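Local coordinates for 6-phosphogluconate dehydratase (Shewanella oneidensis, PDB 2GP4), which catalyses the dehydration of 6-phosphogluconate, a step of the Entner-Doudoroff pathway, and is captured here as the apo form without its iron-sulfur cluster, at residues A[503-515]-A[526-539]. Sequence-based numbering, arbitrary orientation.
Sequences GMPELHKLTPLLG and LMTDGRMSGASGKV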
loop_
_atom_site.group_PDB
_atom_site.type_symbol
_atom_site.label_atom_id
_atom_site.label_comp_id
_atom_site.label_asym_id
_atom_site.label_seq_id
_atom_site.Cartn_x
_atom_site.Cartn_y
_atom_site.Cartn_z
ATOM N N GLY A 503 17.200 4.008 4.604
ATOM C CA GLY A 503 15.849 4.526 4.413
ATOM C C GLY A 503 15.006 3.722 3.447
ATOM O O GLY A 503 13.961 4.192 2.997
HETATM N N MSE A 504 15.471 2.512 3.136
HETATM C CA MSE A 504 14.789 1.562 2.249
HETATM C C MSE A 504 14.383 2.145 0.881
HETATM O O MSE A 504 13.197 2.292 0.595
HETATM C CB MSE A 504 13.585 0.935 2.977
HETATM C CG MSE A 504 13.157 -0.440 2.479
HETATM SE SE MSE A 504 11.446 -0.988 3.273
HETATM C CE MSE A 504 10.441 0.621 2.828
ATOM N N PRO A 505 15.366 2.483 0.027
ATOM C CA PRO A 505 14.982 2.965 -1.298
ATOM C C PRO A 505 14.488 1.824 -2.194
ATOM O O PRO A 505 14.954 0.693 -2.063
ATOM C CB PRO A 505 16.292 3.536 -1.849
ATOM C CG PRO A 505 17.360 2.739 -1.178
ATOM C CD PRO A 505 16.833 2.445 0.196
ATOM N N GLU A 506 13.545 2.122 -3.081
ATOM C CA GLU A 506 13.103 1.176 -4.108
ATOM C C GLU A 506 14.279 0.861 -5.008
ATOM O O GLU A 506 14.930 1.766 -5.526
ATOM C CB GLU A 506 11.966 1.766 -4.948
ATOM C CG GLU A 506 10.619 1.834 -4.230
ATOM C CD GLU A 506 9.533 2.441 -5.089
ATOM O OE1 GLU A 506 9.802 2.723 -6.280
ATOM O OE2 GLU A 506 8.411 2.643 -4.574
ATOM N N LEU A 507 14.569 -0.423 -5.166
ATOM C CA LEU A 507 15.727 -0.838 -5.939
ATOM C C LEU A 507 15.290 -1.275 -7.332
ATOM O O LEU A 507 14.721 -2.339 -7.499
ATOM C CB LEU A 507 16.488 -1.949 -5.209
ATOM C CG LEU A 507 16.913 -1.672 -3.760
ATOM C CD1 LEU A 507 17.226 -2.975 -3.050
ATOM C CD2 LEU A 507 18.094 -0.699 -3.684
ATOM N N HIS A 508 15.555 -0.430 -8.324
ATOM C CA HIS A 508 15.056 -0.647 -9.679
ATOM C C HIS A 508 16.044 -1.370 -10.589
ATOM O O HIS A 508 15.673 -1.803 -11.672
ATOM C CB HIS A 508 14.627 0.682 -10.313
ATOM C CG HIS A 508 13.540 1.384 -9.561
ATOM N ND1 HIS A 508 12.233 0.943 -9.558
ATOM C CD2 HIS A 508 13.566 2.489 -8.776
ATOM C CE1 HIS A 508 11.501 1.750 -8.810
ATOM N NE2 HIS A 508 12.285 2.695 -8.324
ATOM N N LYS A 509 17.289 -1.509 -10.142
ATOM C CA LYS A 509 18.352 -2.078 -10.976
ATOM C C LYS A 509 18.524 -3.598 -10.841
ATOM O O LYS A 509 19.440 -4.174 -11.430
ATOM C CB LYS A 509 19.682 -1.365 -10.693
ATOM C CG LYS A 509 19.735 0.075 -11.204
ATOM C CD LYS A 509 20.914 0.852 -10.630
ATOM C CE LYS A 509 22.201 0.569 -11.381
ATOM N NZ LYS A 509 23.224 1.621 -11.097
ATOM N N LEU A 510 17.634 -4.238 -10.084
ATOM C CA LEU A 510 17.782 -5.652 -9.722
ATOM C C LEU A 510 17.050 -6.627 -10.640
ATOM O O LEU A 510 17.651 -7.579 -11.152
ATOM C CB LEU A 510 17.341 -5.872 -8.270
ATOM C CG LEU A 510 18.400 -5.967 -7.166
ATOM C CD1 LEU A 510 19.687 -5.218 -7.499
ATOM C CD2 LEU A 510 17.832 -5.507 -5.824
ATOM N N THR A 511 15.757 -6.378 -10.841
ATOM C CA THR A 511 14.874 -7.291 -11.585
ATOM C C THR A 511 15.228 -7.536 -13.067
ATOM O O THR A 511 15.082 -8.668 -13.539
ATOM C CB THR A 511 13.380 -6.885 -11.459
ATOM O OG1 THR A 511 13.201 -5.556 -11.960
ATOM C CG2 THR A 511 12.919 -6.944 -10.001
ATOM N N PRO A 512 15.669 -6.492 -13.809
ATOM C CA PRO A 512 15.912 -6.692 -15.244
ATOM C C PRO A 512 16.998 -7.724 -15.561
ATOM O O PRO A 512 16.786 -8.594 -16.406
ATOM C CB PRO A 512 16.352 -5.300 -15.734
ATOM C CG PRO A 512 15.869 -4.346 -14.687
ATOM C CD PRO A 512 15.951 -5.101 -13.403
ATOM N N LEU A 513 18.144 -7.622 -14.894
ATOM C CA LEU A 513 19.267 -8.522 -15.153
ATOM C C LEU A 513 18.958 -9.952 -14.713
ATOM O O LEU A 513 19.230 -10.909 -15.445
ATOM C CB LEU A 513 20.556 -8.011 -14.490
ATOM C CG LEU A 513 21.072 -6.598 -14.829
ATOM C CD1 LEU A 513 22.496 -6.408 -14.305
ATOM C CD2 LEU A 513 21.007 -6.283 -16.324
ATOM N N LEU A 514 18.366 -10.089 -13.528
ATOM C CA LEU A 514 18.001 -11.399 -13.000
ATOM C C LEU A 514 16.943 -12.098 -13.838
ATOM O O LEU A 514 16.973 -13.324 -13.981
ATOM C CB LEU A 514 17.576 -11.291 -11.539
ATOM C CG LEU A 514 18.824 -11.480 -10.674
ATOM C CD1 LEU A 514 19.111 -10.269 -9.805
ATOM C CD2 LEU A 514 18.744 -12.772 -9.865
ATOM N N GLY A 515 16.023 -11.308 -14.397
ATOM C CA GLY A 515 15.042 -11.801 -15.367
ATOM C C GLY A 515 15.707 -12.386 -16.601
ATOM O O GLY A 515 15.310 -13.450 -17.075
ATOM N N LEU A 526 16.040 -13.514 -5.819
ATOM C CA LEU A 526 16.477 -12.338 -5.089
ATOM C C LEU A 526 16.134 -12.472 -3.621
ATOM O O LEU A 526 15.073 -12.973 -3.271
ATOM C CB LEU A 526 15.784 -11.082 -5.612
ATOM C CG LEU A 526 16.383 -10.224 -6.723
ATOM C CD1 LEU A 526 17.885 -10.018 -6.531
ATOM C CD2 LEU A 526 16.072 -10.811 -8.071
HETATM N N MSE A 527 17.041 -12.004 -2.771
HETATM C CA MSE A 527 16.762 -11.857 -1.356
HETATM C C MSE A 527 17.326 -10.528 -0.877
HETATM O O MSE A 527 18.519 -10.267 -1.012
HETATM C CB MSE A 527 17.349 -13.018 -0.557
HETATM C CG MSE A 527 16.819 -13.097 0.869
HETATM SE SE MSE A 527 17.706 -14.500 1.884
HETATM C CE MSE A 527 17.495 -15.900 0.560
ATOM N N THR A 528 16.458 -9.682 -0.333
ATOM C CA THR A 528 16.893 -8.386 0.181
ATOM C C THR A 528 16.134 -7.981 1.440
ATOM O O THR A 528 14.983 -8.379 1.645
ATOM C CB THR A 528 16.817 -7.265 -0.908
ATOM O OG1 THR A 528 17.417 -6.063 -0.409
ATOM C CG2 THR A 528 15.371 -6.987 -1.337
ATOM N N ASP A 529 16.800 -7.205 2.289
ATOM C CA ASP A 529 16.143 -6.597 3.447
ATOM C C ASP A 529 15.433 -5.315 3.034
ATOM O O ASP A 529 14.758 -4.669 3.843
ATOM C CB ASP A 529 17.129 -6.352 4.598
ATOM C CG ASP A 529 18.437 -5.711 4.151
ATOM O OD1 ASP A 529 18.520 -5.174 3.021
ATOM O OD2 ASP A 529 19.395 -5.738 4.959
ATOM N N GLY A 530 15.583 -4.972 1.757
ATOM C CA GLY A 530 14.909 -3.833 1.161
ATOM C C GLY A 530 13.731 -4.230 0.292
ATOM O O GLY A 530 13.022 -5.190 0.588
ATOM N N ARG A 531 13.543 -3.485 -0.793
ATOM C CA ARG A 531 12.376 -3.606 -1.658
ATOM C C ARG A 531 12.735 -3.182 -3.078
ATOM O O ARG A 531 13.739 -2.506 -3.290
ATOM C CB ARG A 531 11.238 -2.721 -1.126
ATOM C CG ARG A 531 11.609 -1.239 -0.985
ATOM C CD ARG A 531 10.408 -0.373 -0.696
ATOM N NE ARG A 531 10.776 1.032 -0.495
ATOM C CZ ARG A 531 9.906 2.040 -0.391
ATOM N NH1 ARG A 531 8.598 1.816 -0.465
ATOM N NH2 ARG A 531 10.343 3.281 -0.208
HETATM N N MSE A 532 11.914 -3.576 -4.044
HETATM C CA MSE A 532 12.047 -3.087 -5.414
HETATM C C MSE A 532 10.993 -2.014 -5.684
HETATM O O MSE A 532 10.510 -1.371 -4.753
HETATM C CB MSE A 532 11.929 -4.239 -6.413
HETATM C CG MSE A 532 13.241 -4.927 -6.702
HETATM SE SE MSE A 532 13.797 -6.102 -5.259
HETATM C CE MSE A 532 13.581 -7.799 -6.197
ATOM N N SER A 533 10.639 -1.828 -6.953
ATOM C CA SER A 533 9.584 -0.888 -7.363
ATOM C C SER A 533 8.241 -1.091 -6.647
ATOM O O SER A 533 7.389 -0.200 -6.650
ATOM C CB SER A 533 9.362 -0.985 -8.873
ATOM O OG SER A 533 9.032 -2.312 -9.255
ATOM N N GLY A 534 8.050 -2.264 -6.048
ATOM C CA GLY A 534 6.757 -2.624 -5.471
ATOM C C GLY A 534 5.892 -3.459 -6.403
ATOM O O GLY A 534 4.862 -3.996 -5.986
ATOM N N ALA A 535 6.319 -3.571 -7.661
ATOM C CA ALA A 535 5.608 -4.349 -8.675
ATOM C C ALA A 535 5.920 -5.854 -8.571
ATOM O O ALA A 535 6.749 -6.266 -7.753
ATOM C CB ALA A 535 5.946 -3.819 -10.079
ATOM N N SER A 536 5.259 -6.658 -9.408
ATOM C CA SER A 536 5.438 -8.110 -9.422
ATOM C C SER A 536 6.309 -8.564 -10.603
ATOM O O SER A 536 5.958 -8.352 -11.768
ATOM C CB SER A 536 4.074 -8.809 -9.502
ATOM O OG SER A 536 3.187 -8.363 -8.487
ATOM N N GLY A 537 7.435 -9.199 -10.299
ATOM C CA GLY A 537 8.304 -9.735 -11.332
ATOM C C GLY A 537 8.118 -11.227 -11.559
ATOM O O GLY A 537 7.337 -11.886 -10.861
ATOM N N LYS A 538 8.842 -11.751 -12.547
ATOM C CA LYS A 538 8.805 -13.171 -12.893
ATOM C C LYS A 538 9.872 -13.965 -12.131
ATOM O O LYS A 538 9.853 -15.197 -12.105
ATOM C CB LYS A 538 8.968 -13.357 -14.405
ATOM C CG LYS A 538 10.330 -12.922 -14.961
ATOM C CD LYS A 538 10.331 -12.932 -16.483
ATOM C CE LYS A 538 11.501 -12.149 -17.043
ATOM N NZ LYS A 538 11.618 -12.326 -18.520
ATOM N N VAL A 539 10.804 -13.248 -11.514
ATOM C CA VAL A 539 11.854 -13.876 -10.728
ATOM C C VAL A 539 11.421 -13.903 -9.266
ATOM O O VAL A 539 10.968 -12.883 -8.741
ATOM C CB VAL A 539 13.196 -13.133 -10.906
ATOM C CG1 VAL A 539 14.227 -13.583 -9.872
ATOM C CG2 VAL A 539 13.724 -13.341 -12.322
HETATM O O HOH W 1 12.600 5.279 0.724
HETATM O O HOH W 2 15.376 -0.870 -0.267
#
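The carbonyl of M504, a selenomethionine, accepts two bent hydrogen bonds from one side of the R531 guanidinium. NE of R531 lies 2.9 Å from M504 O, and NH2 of R531 lies 3.1 Å from the same oxygen. The M504 chain bends at its last torsion (chi3 52°), which brings CE over the rim of one guanidinium face, 3.4 Å from R531 NE. CG of E506 lies over the rim of the opposite face. The E506 carboxylate is turned 82° from the guanidinium plane and gives only a nearby charge; NH1 of R531 hydrogen-bonds instead to N322. Replacing R531 by alanine is likely to leave M504 O without these two donors and to open a gap between M504 CE and E506 CG. L507 N gives a hydrogen bond to R531 O at 2.9 Å. The H508 ring meets S533 CB at its edge, with CE1 3.5 Å away. L510 CD2 touches the selenium of M532, while T511 CG2 packs on CG of M532. L514 and L526 meet tip to tip, CD1 to CD1 at 3.5 Å. V539 CG2 rests on G515 CA at 3.7 Å. V492 and V494 of the neighbouring strand 490-494 extend this apolar layer. This is part of a beta-alpha-beta crossover in the C-terminal domain: helix 511-519 links parallel neighbours 490-494 and 524-528, and its preceding loop meets the loop leaving strand 524-528.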